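Local coordinates for xyloglucan-specific endo-beta-1,4-glucanase BoGH9A (PDB 6DHT), which hydrolyses internal beta-1,4-glucosidic linkages in the backbone of xyloglucan, releasing xyloglucan oligosaccharides, at residues Asn21-Tyr26 with Tyr473-Asn478; Val143-Ser148 with Arg258-Lys263; Tyr237-Thr242 with Pro326-Gly331; His425-Asn430 with Tyr468-Tyr473. All coordinates share one frame; numbering follows the deposited sequence.

Interaction 1: residues Asn21-Tyr26 with Tyr473-Asn478; sequences NQLGYY and YILGRN
Gln22 N donates to Leu475 O over 2.9 Å, a nearly straight bond in which the nitrogen stands above the carbonyl plane. Asn21 CG, anti to its backbone N (chi1 -179°), lies beside Leu475 CB, and the two side chains point the same way. Leu475 CD1 rests 3.6 Å from Asn21 ND2. Leu23 crosses Leu475 at about a right angle, and their CD1 methyls meet at 4.0 Å. Gln22 NE2 lies 3.7 Å from Gly476 CA, and a CB on Gly476 would clash with it. Here a loop of the N-terminal Ig-like domain packs on the end of helix 461-474 in the GH9 domain. Asn21 OD1 turns back to form an Asx turn, accepting from Leu23 N at 2.8 Å. Gly24 N is a second donor to OD1, from above the amide plane. Further out, a water bridges Gln22 NE2 and Gly476 O, while Gln22 OE1 accepts from Thr490 N and Lys491 N. Asp472 receives Asn21 ND2 on OD1 and makes a salt bridge to Arg477 NH1 through OD2.

Interaction 2: residues Val143-Ser148 with Arg258-Lys263; sequences VLIHPS and RYVVQK
His146 turns the edge of its ring toward the face of Tyr259 in an offset edge-to-face pair, with planes at 87° and centroids 5.5 Å apart. Its CG is anti to the backbone N (chi1 -167°), and Val261 CG1 covers one face of the ring. His146 ND1 is hydrogen-bonded to Ser148 OG at 2.7 Å and also accepts from Ser148 N. The other ring nitrogen, NE2, bonds to Pro326 O. Ser148 OG sits between its backbone N and carbonyl carbon (chi1 61°), where it accepts from Gln262 N at 3.1 Å. Leu144 runs alongside Tyr259, its CB 3.6 Å from Tyr259 CD2 and its CD2 against CE2. On the other face of the sheet, Ile145 CD1 meets Val260 CG2 at 3.6 Å and Val143 CG1 touches Val260 CG1 at 3.9 Å. The backbone bonds Leu144 N to Arg258 O, Val260 N to Leu144 O and His146 N to Val260 O alternate between the two strands. This is the pattern of a parallel strand pair, here 143-145 with 259-260 inside a mixed sheet.

Interaction 3: residues Tyr237-Thr242 with Pro326-Gly331; sequences YHKLTT and PAIATG
Close to the predicted nucleophile Asp171, strand 239-241 meets the loop that follows helix 317-321: Lys239 reaches Thr330 and Gly331, and Thr241 reaches Thr330. The Lys239 chain starts with CG between the backbone N and the carbonyl carbon (chi1 58°), then runs extended to NZ. There NZ donates to Gly331 O over 2.7 Å, approaching from above the carbonyl plane. It also donates to Thr330 OG1 at 2.8 Å. Gln317 OE1 is a third polar partner, so three bonds hold this buried amine. The chain of bonds continues from Thr330 OG1 to Thr241 OG1, only 2.6 Å away. Thr241 OG1 in turn donates to its neighbour Thr242 O at 2.7 Å, in the carbonyl plane and on a lone pair. The lysine charge would probably polarise the two hydroxyls and strengthen this relay. Ile328 CG2 packs beside it, 3.6 Å from Lys239 NZ and 3.9 Å from Thr241 CG2. An alanine at Lys239 would probably leave Thr330 OG1 and Gly331 O without their donor and the loop less firmly tied to the strand. The side chain of Thr330 lies about 5 Å from that of Asp171, and a bound ethanediol sits beside Gly331. The arrangement is consistent with a strand and a loop that together border the active-site cleft of a family 9 glycoside hydrolase.

Interaction 4: residues His425-Asn430 with Tyr468-Tyr473; sequences HAPYGN and YRNMDY
Arg469 CB touches Ala426 CB at 3.8 Å, and from there the side chain runs extended from CG to NE, past His425. CG and CD both lie close to His425 O, CD 3.3 Å from that oxygen. NE lies 3.6 Å from His425 CD2, which stands over one face of the guanidinium, the His425 ring and guanidinium planes 71° apart. NH2 is next to His425 NE2, but its charge is met by Glu420, and NE makes a salt bridge to Glu30. NH1 bonds to Asn466. One residue on, Asn470 OD1 accepts from Tyr428 N at 3.1 Å. Pro427 CD presses on the same oxygen at 3.2 Å, while ND2 bonds to Gln447 OE1. An alanine at Asn470 would probably leave Tyr428 N without its acceptor and Gln447 OE1 without its Asn470 donor, and open a gap beside the Pro427 ring. Tyr428 directs its ring edge at the Tyr473 face, Tyr428 CD2 lying 3.8 Å above that ring's plane, over its centre. The planes meet at 85°, a T-shaped stack. A water links Tyr473 OH to Gly429 O. The loop joining helices 395-416 and 439-458 thus fits onto helix 461-474, within the (alpha/alpha)6 barrel characteristic of GH9 catalytic domains.

Overall arrangement
The four contacts form two pairs on opposite sides of the chain's centre, with centres 37 to 44 Å apart from one pair to the other. Interactions 1 and 4 share helix 461-474 and Tyr473, and their centres are 10 Å apart. They touch through Asp472, to which Asn21 of the Ig-like domain bonds. Interactions 2 and 3 have centres 8 Å apart and belong to neighbouring strands, 259-260 and 239-241, of one sheet. A bond from Tyr259 N to Thr241 O links them. Both lie near the predicted nucleophile Asp171: the Thr330 side chain at about 5 Å and that of Arg258 at about 7 Å. Interaction 1 is farther from the predicted sites, the Gln22 side chain lying about 11 Å from that of Asp539.

Interaction 1: residues Asn21-Tyr26 with Tyr473-Asn478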
loop_
_atom_site.group_PDB
_atom_site.type_symbol
_atom_site.label_atom_id
_atom_site.label_comp_id
_atom_site.label_asym_id
_atom_site.label_seq_id
_atom_site.Cartn_x
_atom_site.Cartn_y
_atom_site.Cartn_z
ATOM N N ASN A 21 17.946 5.550 -7.925
ATOM C CA ASN A 21 17.247 5.656 -6.658
ATOM C C ASN A 21 17.676 6.955 -5.983
ATOM O O ASN A 21 18.817 7.111 -5.555
ATOM C CB ASN A 21 17.611 4.449 -5.811
ATOM C CG ASN A 21 16.904 4.440 -4.470
ATOM O OD1 ASN A 21 16.718 5.485 -3.842
ATOM N ND2 ASN A 21 16.545 3.246 -4.000
ATOM N N GLN A 22 16.739 7.890 -5.905
ATOM C CA GLN A 22 17.052 9.243 -5.426
ATOM C C GLN A 22 17.169 9.344 -3.921
ATOM O O GLN A 22 17.480 10.411 -3.398
ATOM C CB GLN A 22 16.003 10.225 -5.926
ATOM C CG GLN A 22 16.007 10.395 -7.453
ATOM C CD GLN A 22 14.857 11.221 -7.972
ATOM O OE1 GLN A 22 14.219 11.962 -7.224
ATOM N NE2 GLN A 22 14.539 11.062 -9.263
ATOM N N LEU A 23 16.911 8.242 -3.201
ATOM C CA LEU A 23 17.154 8.231 -1.767
ATOM C C LEU A 23 18.573 7.734 -1.494
ATOM O O LEU A 23 19.259 8.252 -0.609
ATOM C CB LEU A 23 16.134 7.355 -1.061
ATOM C CG LEU A 23 14.671 7.718 -1.267
ATOM C CD1 LEU A 23 13.831 7.055 -0.152
ATOM C CD2 LEU A 23 14.380 9.205 -1.331
ATOM N N GLY A 24 19.024 6.756 -2.277
ATOM C CA GLY A 24 20.374 6.230 -2.152
ATOM C C GLY A 24 20.375 4.718 -2.021
ATOM O O GLY A 24 19.395 4.053 -2.375
ATOM N N TYR A 25 21.478 4.183 -1.509
ATOM C CA TYR A 25 21.728 2.748 -1.509
ATOM C C TYR A 25 22.255 2.247 -0.192
ATOM O O TYR A 25 23.021 2.933 0.480
ATOM C CB TYR A 25 22.770 2.386 -2.569
ATOM C CG TYR A 25 22.406 2.870 -3.926
ATOM C CD1 TYR A 25 21.570 2.133 -4.768
ATOM C CD2 TYR A 25 22.908 4.072 -4.397
ATOM C CE1 TYR A 25 21.214 2.598 -6.017
ATOM C CE2 TYR A 25 22.571 4.536 -5.643
ATOM C CZ TYR A 25 21.730 3.794 -6.451
ATOM O OH TYR A 25 21.378 4.249 -7.699
ATOM N N TYR A 26 21.841 1.043 0.192
ATOM C CA TYR A 26 22.456 0.396 1.348
ATOM C C TYR A 26 23.880 -0.034 0.990
ATOM O O TYR A 26 24.146 -0.340 -0.180
ATOM C CB TYR A 26 21.661 -0.837 1.813
ATOM C CG TYR A 26 20.290 -0.495 2.381
ATOM C CD1 TYR A 26 20.127 -0.164 3.714
ATOM C CD2 TYR A 26 19.184 -0.444 1.549
ATOM C CE1 TYR A 26 18.871 0.180 4.224
ATOM C CE2 TYR A 26 17.928 -0.105 2.045
ATOM C CZ TYR A 26 17.791 0.228 3.363
ATOM O OH TYR A 26 16.545 0.583 3.809
ATOM N N TYR A 473 13.023 1.499 -8.909
ATOM C CA TYR A 473 12.194 2.013 -9.996
ATOM C C TYR A 473 11.287 3.135 -9.507
ATOM O O TYR A 473 11.243 4.217 -10.120
ATOM C CB TYR A 473 11.350 0.903 -10.669
ATOM C CG TYR A 473 10.611 1.369 -11.898
ATOM C CD1 TYR A 473 9.433 2.075 -11.794
ATOM C CD2 TYR A 473 11.121 1.132 -13.158
ATOM C CE1 TYR A 473 8.761 2.541 -12.906
ATOM C CE2 TYR A 473 10.452 1.582 -14.274
ATOM C CZ TYR A 473 9.275 2.272 -14.142
ATOM O OH TYR A 473 8.621 2.751 -15.271
ATOM N N ILE A 474 10.516 2.939 -8.446
ATOM C CA ILE A 474 9.633 4.022 -8.053
ATOM C C ILE A 474 10.363 5.206 -7.456
ATOM O O ILE A 474 9.779 6.297 -7.426
ATOM C CB ILE A 474 8.496 3.616 -7.120
ATOM C CG1 ILE A 474 9.047 3.277 -5.764
ATOM C CG2 ILE A 474 7.604 2.479 -7.730
ATOM C CD1 ILE A 474 8.010 3.437 -4.700
ATOM N N LEU A 475 11.593 5.012 -6.978
ATOM C CA LEU A 475 12.361 6.090 -6.369
ATOM C C LEU A 475 13.225 6.886 -7.362
ATOM O O LEU A 475 14.012 7.735 -6.948
ATOM C CB LEU A 475 13.174 5.561 -5.180
ATOM C CG LEU A 475 12.332 4.958 -4.056
ATOM C CD1 LEU A 475 13.279 4.370 -3.035
ATOM C CD2 LEU A 475 11.400 5.984 -3.445
ATOM N N GLY A 476 13.068 6.598 -8.646
ATOM C CA GLY A 476 13.668 7.445 -9.675
ATOM C C GLY A 476 14.269 6.723 -10.861
ATOM O O GLY A 476 14.574 7.367 -11.891
ATOM N N ARG A 477 14.523 5.434 -10.752
ATOM C CA ARG A 477 15.178 4.720 -11.838
ATOM C C ARG A 477 14.144 4.265 -12.854
ATOM O O ARG A 477 13.803 3.080 -12.921
ATOM C CB ARG A 477 16.025 3.556 -11.328
ATOM C CG ARG A 477 16.916 3.023 -12.428
ATOM C CD ARG A 477 17.893 2.036 -11.915
ATOM N NE ARG A 477 17.234 0.771 -11.626
ATOM C CZ ARG A 477 17.640 -0.092 -10.710
ATOM N NH1 ARG A 477 18.673 0.209 -9.951
ATOM N NH2 ARG A 477 16.974 -1.223 -10.512
ATOM N N ASN A 478 13.647 5.211 -13.655
ATOM C CA ASN A 478 12.505 4.963 -14.511
ATOM C C ASN A 478 12.485 5.939 -15.707
ATOM O O ASN A 478 13.383 6.789 -15.845
ATOM C CB ASN A 478 11.217 5.055 -13.667
ATOM C CG ASN A 478 11.018 6.441 -13.080
ATOM O OD1 ASN A 478 11.054 7.438 -13.812
ATOM N ND2 ASN A 478 10.847 6.529 -11.768
HETATM O O HOH W 1 16.190 9.472 -11.174
#

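Interaction 2: residues Val143-Ser148 with Arg258-Lys263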
loop_
_atom_site.group_PDB
_atom_site.type_symbol
_atom_site.label_atom_id
_atom_site.label_comp_id
_atom_site.label_asym_id
_atom_site.label_seq_id
_atom_site.Cartn_x
_atom_site.Cartn_y
_atom_site.Cartn_z
ATOM N N VAL A 143 -24.729 10.715 10.643
ATOM C CA VAL A 143 -24.712 9.988 9.381
ATOM C C VAL A 143 -26.025 9.236 9.182
ATOM O O VAL A 143 -26.524 8.607 10.106
ATOM C CB VAL A 143 -23.490 9.010 9.351
ATOM C CG1 VAL A 143 -23.458 8.178 8.075
ATOM C CG2 VAL A 143 -22.201 9.792 9.482
ATOM N N LEU A 144 -26.555 9.299 7.967
ATOM C CA LEU A 144 -27.868 8.739 7.651
ATOM C C LEU A 144 -27.799 7.327 7.107
ATOM O O LEU A 144 -26.964 7.013 6.258
ATOM C CB LEU A 144 -28.549 9.602 6.589
ATOM C CG LEU A 144 -29.548 10.660 7.060
ATOM C CD1 LEU A 144 -29.064 11.414 8.286
ATOM C CD2 LEU A 144 -29.817 11.619 5.910
ATOM N N ILE A 145 -28.694 6.472 7.585
ATOM C CA ILE A 145 -28.934 5.206 6.916
ATOM C C ILE A 145 -29.587 5.510 5.575
ATOM O O ILE A 145 -30.741 5.942 5.518
ATOM C CB ILE A 145 -29.858 4.278 7.745
ATOM C CG1 ILE A 145 -29.232 3.941 9.104
ATOM C CG2 ILE A 145 -30.187 3.014 6.966
ATOM C CD1 ILE A 145 -27.965 3.063 9.056
ATOM N N HIS A 146 -28.841 5.322 4.498
ATOM C CA HIS A 146 -29.360 5.398 3.145
ATOM C C HIS A 146 -30.461 4.350 2.964
ATOM O O HIS A 146 -30.464 3.342 3.660
ATOM C CB HIS A 146 -28.218 5.130 2.180
ATOM C CG HIS A 146 -28.516 5.458 0.754
ATOM N ND1 HIS A 146 -28.831 4.493 -0.178
ATOM C CD2 HIS A 146 -28.509 6.634 0.087
ATOM C CE1 HIS A 146 -29.005 5.060 -1.356
ATOM N NE2 HIS A 146 -28.807 6.361 -1.225
ATOM N N PRO A 147 -31.421 4.600 2.056
ATOM C CA PRO A 147 -32.441 3.569 1.843
ATOM C C PRO A 147 -31.861 2.195 1.483
ATOM O O PRO A 147 -32.439 1.184 1.873
ATOM C CB PRO A 147 -33.260 4.141 0.684
ATOM C CG PRO A 147 -33.178 5.611 0.881
ATOM C CD PRO A 147 -31.775 5.865 1.384
ATOM N N SER A 148 -30.731 2.161 0.780
ATOM C CA SER A 148 -30.112 0.889 0.407
ATOM C C SER A 148 -29.583 0.115 1.623
ATOM O O SER A 148 -29.339 -1.091 1.540
ATOM C CB SER A 148 -28.960 1.125 -0.557
ATOM O OG SER A 148 -27.971 1.932 0.057
ATOM N N ARG A 258 -23.755 12.967 4.780
ATOM C CA ARG A 258 -23.019 11.694 4.824
ATOM C C ARG A 258 -23.962 10.519 5.064
ATOM O O ARG A 258 -24.848 10.589 5.925
ATOM C CB ARG A 258 -21.945 11.748 5.924
ATOM C CG ARG A 258 -20.907 12.848 5.728
ATOM C CD ARG A 258 -19.822 12.450 4.751
ATOM N NE ARG A 258 -18.658 11.880 5.430
ATOM C CZ ARG A 258 -17.479 11.688 4.834
ATOM N NH1 ARG A 258 -17.298 11.958 3.554
ATOM N NH2 ARG A 258 -16.477 11.181 5.536
ATOM N N TYR A 259 -23.764 9.448 4.298
ATOM C CA TYR A 259 -24.599 8.248 4.365
ATOM C C TYR A 259 -23.767 6.991 4.544
ATOM O O TYR A 259 -22.628 6.955 4.093
ATOM C CB TYR A 259 -25.385 8.048 3.068
ATOM C CG TYR A 259 -26.391 9.128 2.738
ATOM C CD1 TYR A 259 -26.009 10.260 2.051
ATOM C CD2 TYR A 259 -27.723 8.986 3.089
ATOM C CE1 TYR A 259 -26.921 11.249 1.736
ATOM C CE2 TYR A 259 -28.652 9.972 2.772
ATOM C CZ TYR A 259 -28.237 11.100 2.101
ATOM O OH TYR A 259 -29.138 12.093 1.777
ATOM N N VAL A 260 -24.334 5.977 5.182
ATOM C CA VAL A 260 -23.843 4.604 5.029
ATOM C C VAL A 260 -24.781 3.895 4.064
ATOM O O VAL A 260 -26.006 4.096 4.095
ATOM C CB VAL A 260 -23.683 3.816 6.364
ATOM C CG1 VAL A 260 -22.649 4.486 7.275
ATOM C CG2 VAL A 260 -25.008 3.660 7.078
ATOM N N VAL A 261 -24.205 3.119 3.163
ATOM C CA VAL A 261 -24.961 2.452 2.123
ATOM C C VAL A 261 -24.962 0.925 2.267
ATOM O O VAL A 261 -24.404 0.365 3.231
ATOM C CB VAL A 261 -24.448 2.875 0.756
ATOM C CG1 VAL A 261 -24.561 4.387 0.606
ATOM C CG2 VAL A 261 -22.991 2.443 0.578
ATOM N N GLN A 262 -25.615 0.293 1.290
ATOM C CA GLN A 262 -25.855 -1.146 1.208
ATOM C C GLN A 262 -24.752 -2.026 1.793
ATOM O O GLN A 262 -23.580 -1.875 1.449
ATOM C CB GLN A 262 -26.038 -1.527 -0.262
ATOM C CG GLN A 262 -26.444 -2.975 -0.516
ATOM C CD GLN A 262 -25.902 -3.524 -1.837
ATOM O OE1 GLN A 262 -26.247 -3.042 -2.917
ATOM N NE2 GLN A 262 -25.028 -4.536 -1.749
ATOM N N LYS A 263 -25.145 -2.960 2.645
ATOM C CA LYS A 263 -24.244 -4.012 3.112
ATOM C C LYS A 263 -23.764 -4.861 1.939
ATOM O O LYS A 263 -24.530 -5.154 1.028
ATOM C CB LYS A 263 -24.980 -4.895 4.122
ATOM C CG LYS A 263 -25.362 -4.201 5.407
ATOM C CD LYS A 263 -26.368 -5.055 6.182
ATOM C CE LYS A 263 -26.741 -4.426 7.503
ATOM N NZ LYS A 263 -28.096 -4.883 7.962
HETATM O O HOH W 2 -27.991 -3.150 3.182
#

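Interaction 3: residues Tyr237-Thr242 with Pro326-Gly331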
loop_
_atom_site.group_PDB
_atom_site.type_symbol
_atom_site.label_atom_id
_atom_site.label_comp_id
_atom_site.label_asym_id
_atom_site.label_seq_id
_atom_site.Cartn_x
_atom_site.Cartn_y
_atom_site.Cartn_z
ATOM N N TYR A 237 -21.872 -2.204 6.287
ATOM C CA TYR A 237 -22.178 -1.255 5.221
ATOM C C TYR A 237 -20.939 -1.097 4.359
ATOM O O TYR A 237 -19.826 -1.061 4.885
ATOM C CB TYR A 237 -22.605 0.094 5.826
ATOM C CG TYR A 237 -23.733 -0.038 6.836
ATOM C CD1 TYR A 237 -24.993 -0.471 6.441
ATOM C CD2 TYR A 237 -23.543 0.288 8.154
ATOM C CE1 TYR A 237 -26.018 -0.593 7.359
ATOM C CE2 TYR A 237 -24.554 0.165 9.078
ATOM C CZ TYR A 237 -25.786 -0.279 8.671
ATOM O OH TYR A 237 -26.774 -0.390 9.617
ATOM N N HIS A 238 -21.120 -1.025 3.046
ATOM C CA HIS A 238 -19.999 -1.013 2.099
ATOM C C HIS A 238 -19.101 0.200 2.294
ATOM O O HIS A 238 -17.869 0.077 2.271
ATOM C CB HIS A 238 -20.542 -1.070 0.675
ATOM C CG HIS A 238 -19.526 -1.377 -0.383
ATOM N ND1 HIS A 238 -18.935 -2.617 -0.537
ATOM C CD2 HIS A 238 -19.028 -0.608 -1.375
ATOM C CE1 HIS A 238 -18.124 -2.595 -1.574
ATOM N NE2 HIS A 238 -18.154 -1.383 -2.100
ATOM N N LYS A 239 -19.692 1.381 2.450
ATOM C CA LYS A 239 -18.912 2.604 2.598
ATOM C C LYS A 239 -19.730 3.689 3.302
ATOM O O LYS A 239 -20.966 3.571 3.453
ATOM C CB LYS A 239 -18.425 3.092 1.242
ATOM C CG LYS A 239 -19.569 3.365 0.249
ATOM C CD LYS A 239 -19.042 3.911 -1.065
ATOM C CE LYS A 239 -20.136 3.988 -2.131
ATOM N NZ LYS A 239 -19.674 4.607 -3.391
ATOM N N LEU A 240 -19.029 4.727 3.751
ATOM C CA LEU A 240 -19.619 5.926 4.315
ATOM C C LEU A 240 -19.253 7.036 3.356
ATOM O O LEU A 240 -18.077 7.276 3.086
ATOM C CB LEU A 240 -19.099 6.167 5.725
ATOM C CG LEU A 240 -19.757 7.281 6.552
ATOM C CD1 LEU A 240 -19.426 7.118 8.014
ATOM C CD2 LEU A 240 -19.288 8.646 6.081
ATOM N N THR A 241 -20.264 7.695 2.785
ATOM C CA THR A 241 -20.037 8.542 1.626
ATOM C C THR A 241 -21.051 9.679 1.520
ATOM O O THR A 241 -22.142 9.629 2.099
ATOM C CB THR A 241 -20.103 7.681 0.325
ATOM O OG1 THR A 241 -19.755 8.443 -0.825
ATOM C CG2 THR A 241 -21.498 7.038 0.156
ATOM N N THR A 242 -20.658 10.706 0.786
ATOM C CA THR A 242 -21.604 11.710 0.300
ATOM C C THR A 242 -22.176 11.164 -0.991
ATOM O O THR A 242 -21.647 10.230 -1.575
ATOM C CB THR A 242 -20.877 13.021 0.044
ATOM O OG1 THR A 242 -19.709 12.773 -0.733
ATOM C CG2 THR A 242 -20.483 13.684 1.337
ATOM N N PRO A 326 -30.840 9.211 -2.352
ATOM C CA PRO A 326 -30.169 9.827 -3.494
ATOM C C PRO A 326 -29.187 8.877 -4.156
ATOM O O PRO A 326 -28.682 7.951 -3.505
ATOM C CB PRO A 326 -29.421 11.008 -2.865
ATOM C CG PRO A 326 -29.185 10.594 -1.473
ATOM C CD PRO A 326 -30.390 9.789 -1.076
ATOM N N ALA A 327 -28.931 9.093 -5.434
ATOM C CA ALA A 327 -27.976 8.279 -6.157
ATOM C C ALA A 327 -26.598 8.504 -5.539
ATOM O O ALA A 327 -26.288 9.603 -5.083
ATOM C CB ALA A 327 -27.968 8.648 -7.615
ATOM N N ILE A 328 -25.795 7.446 -5.509
ATOM C CA ILE A 328 -24.436 7.494 -4.975
ATOM C C ILE A 328 -23.465 7.381 -6.135
ATOM O O ILE A 328 -23.598 6.476 -6.952
ATOM C CB ILE A 328 -24.208 6.315 -4.017
ATOM C CG1 ILE A 328 -25.280 6.278 -2.924
ATOM C CG2 ILE A 328 -22.791 6.377 -3.426
ATOM C CD1 ILE A 328 -25.287 7.468 -1.999
ATOM N N ALA A 329 -22.486 8.289 -6.235
ATOM C CA ALA A 329 -21.578 8.312 -7.381
ATOM C C ALA A 329 -20.090 8.325 -7.027
ATOM O O ALA A 329 -19.250 8.635 -7.863
ATOM C CB ALA A 329 -21.894 9.523 -8.256
ATOM N N THR A 330 -19.797 7.964 -5.783
ATOM C CA THR A 330 -18.419 7.927 -5.292
ATOM C C THR A 330 -17.848 6.528 -5.536
ATOM O O THR A 330 -18.473 5.728 -6.198
ATOM C CB THR A 330 -18.388 8.272 -3.822
ATOM O OG1 THR A 330 -19.205 7.343 -3.126
ATOM C CG2 THR A 330 -18.924 9.683 -3.592
ATOM N N GLY A 331 -16.662 6.214 -4.996
ATOM C CA GLY A 331 -15.954 5.005 -5.403
ATOM C C GLY A 331 -16.753 3.721 -5.221
ATOM O O GLY A 331 -17.318 3.488 -4.165
#

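Interaction 4: residues His425-Asn430 with Tyr468-Tyr473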
loop_
_atom_site.group_PDB
_atom_site.type_symbol
_atom_site.label_atom_id
_atom_site.label_comp_id
_atom_site.label_asym_id
_atom_site.label_seq_id
_atom_site.Cartn_x
_atom_site.Cartn_y
_atom_site.Cartn_z
ATOM N N HIS A 425 16.606 -2.367 -15.433
ATOM C CA HIS A 425 17.196 -3.338 -14.521
ATOM C C HIS A 425 16.248 -3.697 -13.348
ATOM O O HIS A 425 16.643 -3.650 -12.187
ATOM C CB HIS A 425 18.551 -2.849 -13.993
ATOM C CG HIS A 425 19.511 -3.953 -13.686
ATOM N ND1 HIS A 425 20.206 -4.627 -14.669
ATOM C CD2 HIS A 425 19.883 -4.517 -12.512
ATOM C CE1 HIS A 425 20.967 -5.554 -14.114
ATOM N NE2 HIS A 425 20.794 -5.506 -12.805
ATOM N N ALA A 426 15.005 -4.007 -13.669
ATOM C CA ALA A 426 14.015 -4.410 -12.646
ATOM C C ALA A 426 12.976 -5.313 -13.254
ATOM O O ALA A 426 12.681 -5.236 -14.429
ATOM C CB ALA A 426 13.314 -3.201 -12.016
ATOM N N PRO A 427 12.354 -6.170 -12.422
ATOM C CA PRO A 427 11.291 -6.999 -12.984
ATOM C C PRO A 427 10.120 -6.193 -13.527
ATOM O O PRO A 427 9.497 -6.566 -14.520
ATOM C CB PRO A 427 10.834 -7.841 -11.789
ATOM C CG PRO A 427 11.882 -7.776 -10.800
ATOM C CD PRO A 427 12.725 -6.568 -11.052
ATOM N N TYR A 428 9.811 -5.093 -12.849
ATOM C CA TYR A 428 8.730 -4.213 -13.246
ATOM C C TYR A 428 9.204 -3.146 -14.242
ATOM O O TYR A 428 10.259 -2.552 -14.061
ATOM C CB TYR A 428 8.153 -3.518 -12.004
ATOM C CG TYR A 428 7.098 -2.503 -12.380
ATOM C CD1 TYR A 428 5.779 -2.879 -12.609
ATOM C CD2 TYR A 428 7.415 -1.165 -12.580
ATOM C CE1 TYR A 428 4.817 -1.967 -12.977
ATOM C CE2 TYR A 428 6.457 -0.248 -12.953
ATOM C CZ TYR A 428 5.160 -0.649 -13.173
ATOM O OH TYR A 428 4.180 0.259 -13.536
ATOM N N GLY A 429 8.411 -2.919 -15.286
ATOM C CA GLY A 429 8.540 -1.718 -16.100
ATOM C C GLY A 429 8.927 -1.933 -17.541
ATOM O O GLY A 429 9.169 -0.955 -18.225
ATOM N N ASN A 430 8.978 -3.182 -17.997
ATOM C CA ASN A 430 9.374 -3.460 -19.380
ATOM C C ASN A 430 8.304 -4.163 -20.208
ATOM O O ASN A 430 8.595 -4.703 -21.288
ATOM C CB ASN A 430 10.669 -4.257 -19.431
ATOM C CG ASN A 430 11.437 -4.039 -20.730
ATOM O OD1 ASN A 430 11.476 -2.931 -21.271
ATOM N ND2 ASN A 430 12.030 -5.099 -21.237
ATOM N N TYR A 468 14.335 -5.109 -4.216
ATOM C CA TYR A 468 15.020 -3.804 -4.159
ATOM C C TYR A 468 15.042 -3.122 -5.527
ATOM O O TYR A 468 14.927 -1.912 -5.605
ATOM C CB TYR A 468 16.447 -3.909 -3.599
ATOM C CG TYR A 468 16.552 -4.136 -2.106
ATOM C CD1 TYR A 468 16.427 -3.076 -1.199
ATOM C CD2 TYR A 468 16.888 -5.376 -1.601
ATOM C CE1 TYR A 468 16.566 -3.278 0.178
ATOM C CE2 TYR A 468 17.004 -5.583 -0.223
ATOM C CZ TYR A 468 16.868 -4.530 0.650
ATOM O OH TYR A 468 17.005 -4.773 2.008
ATOM N N ARG A 469 15.156 -3.902 -6.597
ATOM C CA ARG A 469 15.147 -3.307 -7.942
ATOM C C ARG A 469 13.833 -2.581 -8.219
ATOM O O ARG A 469 13.816 -1.486 -8.795
ATOM C CB ARG A 469 15.404 -4.356 -9.025
ATOM C CG ARG A 469 16.804 -4.918 -9.010
ATOM C CD ARG A 469 16.980 -6.084 -9.981
ATOM N NE ARG A 469 18.338 -6.616 -9.957
ATOM C CZ ARG A 469 18.676 -7.814 -10.433
ATOM N NH1 ARG A 469 17.765 -8.612 -10.976
ATOM N NH2 ARG A 469 19.928 -8.215 -10.376
ATOM N N ASN A 470 12.714 -3.183 -7.830
ATOM C CA ASN A 470 11.419 -2.556 -8.036
ATOM C C ASN A 470 11.270 -1.303 -7.184
ATOM O O ASN A 470 10.660 -0.319 -7.625
ATOM C CB ASN A 470 10.263 -3.526 -7.728
ATOM C CG ASN A 470 9.889 -4.382 -8.908
ATOM O OD1 ASN A 470 10.615 -4.449 -9.889
ATOM N ND2 ASN A 470 8.767 -5.088 -8.802
ATOM N N MET A 471 11.810 -1.329 -5.967
ATOM C CA MET A 471 11.849 -0.104 -5.169
ATOM C C MET A 471 12.682 1.007 -5.851
ATOM O O MET A 471 12.259 2.166 -5.873
ATOM C CB MET A 471 12.321 -0.370 -3.722
ATOM C CG MET A 471 12.318 0.873 -2.855
ATOM S SD MET A 471 10.658 1.642 -2.685
ATOM C CE MET A 471 10.053 0.536 -1.465
ATOM N N ASP A 472 13.841 0.658 -6.397
ATOM C CA ASP A 472 14.653 1.639 -7.105
ATOM C C ASP A 472 13.839 2.291 -8.224
ATOM O O ASP A 472 13.988 3.497 -8.487
ATOM C CB ASP A 472 15.870 0.965 -7.717
ATOM C CG ASP A 472 17.004 0.730 -6.725
ATOM O OD1 ASP A 472 16.859 0.861 -5.493
ATOM O OD2 ASP A 472 18.117 0.404 -7.198
ATOM N N TYR A 473 13.023 1.499 -8.909
ATOM C CA TYR A 473 12.194 2.013 -9.996
ATOM C C TYR A 473 11.287 3.135 -9.507
ATOM O O TYR A 473 11.243 4.217 -10.120
ATOM C CB TYR A 473 11.350 0.903 -10.669
ATOM C CG TYR A 473 10.611 1.369 -11.898
ATOM C CD1 TYR A 473 9.433 2.075 -11.794
ATOM C CD2 TYR A 473 11.121 1.132 -13.158
ATOM C CE1 TYR A 473 8.761 2.541 -12.906
ATOM C CE2 TYR A 473 10.452 1.582 -14.274
ATOM C CZ TYR A 473 9.275 2.272 -14.142
ATOM O OH TYR A 473 8.621 2.751 -15.271
HETATM O O HOH W 3 9.591 1.663 -17.516
#